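Local coordinates for protein transaminase (Bacillus megaterium, PDB 5G0A) that probably transfers amino groups between amines and carbonyl acceptors with S-selectivity, as a pyridoxal-5'-phosphate-dependent omega-transaminase of aminotransferase class III, at residues T39-L44 and L64-N68. Sequence-based numbering, arbitrary orientation.
Sequences TEGDYL and LGQKN
Gln66 lies at the centre of this contact, its backbone paired with Gly41 and its side chain reaching Thr39. The first segment is a tight beta hairpin: Thr39 and Glu40 end one strand, Tyr43 and Leu44 begin the next, and across the type II' turn between them Glu40 and Tyr43 bond reciprocally (Glu40 N to Tyr43 O and Tyr43 N to Glu40 O, both 2.9 Å). Gly41 takes the first corner at phi/psi 59/-115, a conformation that favours glycine. The loop 64-68 is irregular; locally extended at Gln66 (phi/psi -71/133), it meets the hairpin in a single antiparallel bridge, a hydrogen-bonded pair with CA atoms 4.5 Å apart: Gly41 N donates to Gln66 O (3.0 Å) and Gln66 N to Gly41 O (2.9 Å). Glycine suits position 65, where at phi/psi 98/154 a CB would jam against the carbonyl O of Leu64. Within this class III aminotransferase chain the hairpin edges a small mixed sheet (38-40, 43-45, 51-54, 431-432), and the bridge ties it to the loop leading into helix 69-78, whose N-cap is Asn68. With chi1 and chi2 both m, Gln66 folds beside the hairpin, NE2 4.0 Å from Leu44 CD2. The p rotamer of Thr39 directs its hydroxyl OG1 to donate to Gln66 OE1 (2.8 Å), an amide oxygen able to accept a second bond, from Phe84 N of the second subunit. A long flexible side chain suits Lys67, which at phi/psi 56/52 is left-handed and sends NZ to Thr39 O (2.8 Å). Exposed Glu40, pointing away, forms its salt bridge with Arg51.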
loop_
_atom_site.group_PDB
_atom_site.type_symbol
_atom_site.label_atom_id
_atom_site.label_comp_id
_atom_site.label_asym_id
_atom_site.label_seq_id
_atom_site.Cartn_x
_atom_site.Cartn_y
_atom_site.Cartn_z
ATOM N N THR B 39 -18.621 12.937 39.098
ATOM C CA THR B 39 -19.828 12.620 38.351
ATOM C C THR B 39 -20.741 11.759 39.198
ATOM O O THR B 39 -20.315 11.164 40.198
ATOM C CB THR B 39 -19.482 11.828 37.075
ATOM O OG1 THR B 39 -18.893 10.579 37.464
ATOM C CG2 THR B 39 -18.506 12.606 36.203
ATOM N N GLU B 40 -21.998 11.670 38.774
ATOM C CA GLU B 40 -22.976 10.867 39.481
ATOM C C GLU B 40 -24.209 10.684 38.619
ATOM O O GLU B 40 -24.818 11.658 38.214
ATOM C CB GLU B 40 -23.349 11.561 40.813
ATOM C CG GLU B 40 -24.452 10.854 41.592
ATOM C CD GLU B 40 -25.037 11.711 42.707
ATOM O OE1 GLU B 40 -25.903 12.561 42.414
ATOM O OE2 GLU B 40 -24.638 11.522 43.879
ATOM N N GLY B 41 -24.572 9.431 38.361
ATOM C CA GLY B 41 -25.746 9.112 37.554
ATOM C C GLY B 41 -25.648 9.715 36.163
ATOM O O GLY B 41 -24.763 9.363 35.397
ATOM N N ASP B 42 -26.533 10.658 35.847
ATOM C CA ASP B 42 -26.470 11.352 34.555
ATOM C C ASP B 42 -25.869 12.750 34.620
ATOM O O ASP B 42 -25.962 13.531 33.674
ATOM C CB ASP B 42 -27.852 11.354 33.884
ATOM C CG ASP B 42 -28.207 10.004 33.357
ATOM O OD1 ASP B 42 -27.607 9.579 32.340
ATOM O OD2 ASP B 42 -29.050 9.337 33.982
ATOM N N TYR B 43 -25.200 13.040 35.732
ATOM C CA TYR B 43 -24.680 14.374 35.992
ATOM C C TYR B 43 -23.149 14.483 36.084
ATOM O O TYR B 43 -22.487 13.602 36.625
ATOM C CB TYR B 43 -25.335 14.941 37.266
ATOM C CG TYR B 43 -26.749 15.399 37.004
ATOM C CD1 TYR B 43 -27.826 14.515 37.096
ATOM C CD2 TYR B 43 -27.000 16.719 36.645
ATOM C CE1 TYR B 43 -29.122 14.943 36.836
ATOM C CE2 TYR B 43 -28.292 17.151 36.385
ATOM C CZ TYR B 43 -29.342 16.264 36.489
ATOM O OH TYR B 43 -30.628 16.726 36.205
ATOM N N LEU B 44 -22.626 15.570 35.525
ATOM C CA LEU B 44 -21.247 16.000 35.726
ATOM C C LEU B 44 -21.269 17.156 36.730
ATOM O O LEU B 44 -22.144 18.018 36.667
ATOM C CB LEU B 44 -20.642 16.498 34.409
ATOM C CG LEU B 44 -20.964 15.625 33.174
ATOM C CD1 LEU B 44 -20.337 16.225 31.919
ATOM C CD2 LEU B 44 -20.570 14.155 33.362
ATOM N N LEU B 64 -24.228 2.167 32.344
ATOM C CA LEU B 64 -24.748 1.853 33.681
ATOM C C LEU B 64 -25.071 3.088 34.527
ATOM O O LEU B 64 -25.692 2.964 35.595
ATOM C CB LEU B 64 -23.740 0.980 34.426
ATOM C CG LEU B 64 -24.312 0.014 35.473
ATOM C CD1 LEU B 64 -24.955 -1.192 34.779
ATOM C CD2 LEU B 64 -23.181 -0.432 36.376
ATOM N N GLY B 65 -24.667 4.263 34.055
ATOM C CA GLY B 65 -24.638 5.473 34.882
ATOM C C GLY B 65 -23.255 5.773 35.447
ATOM O O GLY B 65 -22.429 4.883 35.645
ATOM N N GLN B 66 -23.014 7.051 35.717
ATOM C CA GLN B 66 -21.741 7.497 36.244
ATOM C C GLN B 66 -21.567 7.061 37.677
ATOM O O GLN B 66 -22.478 7.257 38.499
ATOM C CB GLN B 66 -21.685 9.028 36.228
ATOM C CG GLN B 66 -21.583 9.646 34.833
ATOM C CD GLN B 66 -20.159 9.705 34.317
ATOM O OE1 GLN B 66 -19.208 9.291 35.007
ATOM N NE2 GLN B 66 -19.997 10.239 33.110
ATOM N N LYS B 67 -20.396 6.515 37.983
ATOM C CA LYS B 67 -20.003 6.250 39.393
ATOM C C LYS B 67 -21.033 5.383 40.104
ATOM O O LYS B 67 -21.548 5.699 41.201
ATOM C CB LYS B 67 -19.723 7.575 40.140
ATOM C CG LYS B 67 -18.876 7.422 41.408
ATOM C CD LYS B 67 -18.657 8.760 42.108
ATOM C CE LYS B 67 -19.888 9.221 42.881
ATOM N NZ LYS B 67 -19.905 10.723 42.968
ATOM N N ASN B 68 -21.348 4.265 39.470
ATOM C CA ASN B 68 -22.201 3.272 40.085
ATOM C C ASN B 68 -21.484 2.671 41.289
ATOM O O ASN B 68 -20.363 2.169 41.187
ATOM C CB ASN B 68 -22.557 2.185 39.072
ATOM C CG ASN B 68 -23.340 1.051 39.698
ATOM O OD1 ASN B 68 -22.761 0.138 40.279
ATOM N ND2 ASN B 68 -24.655 1.078 39.547
#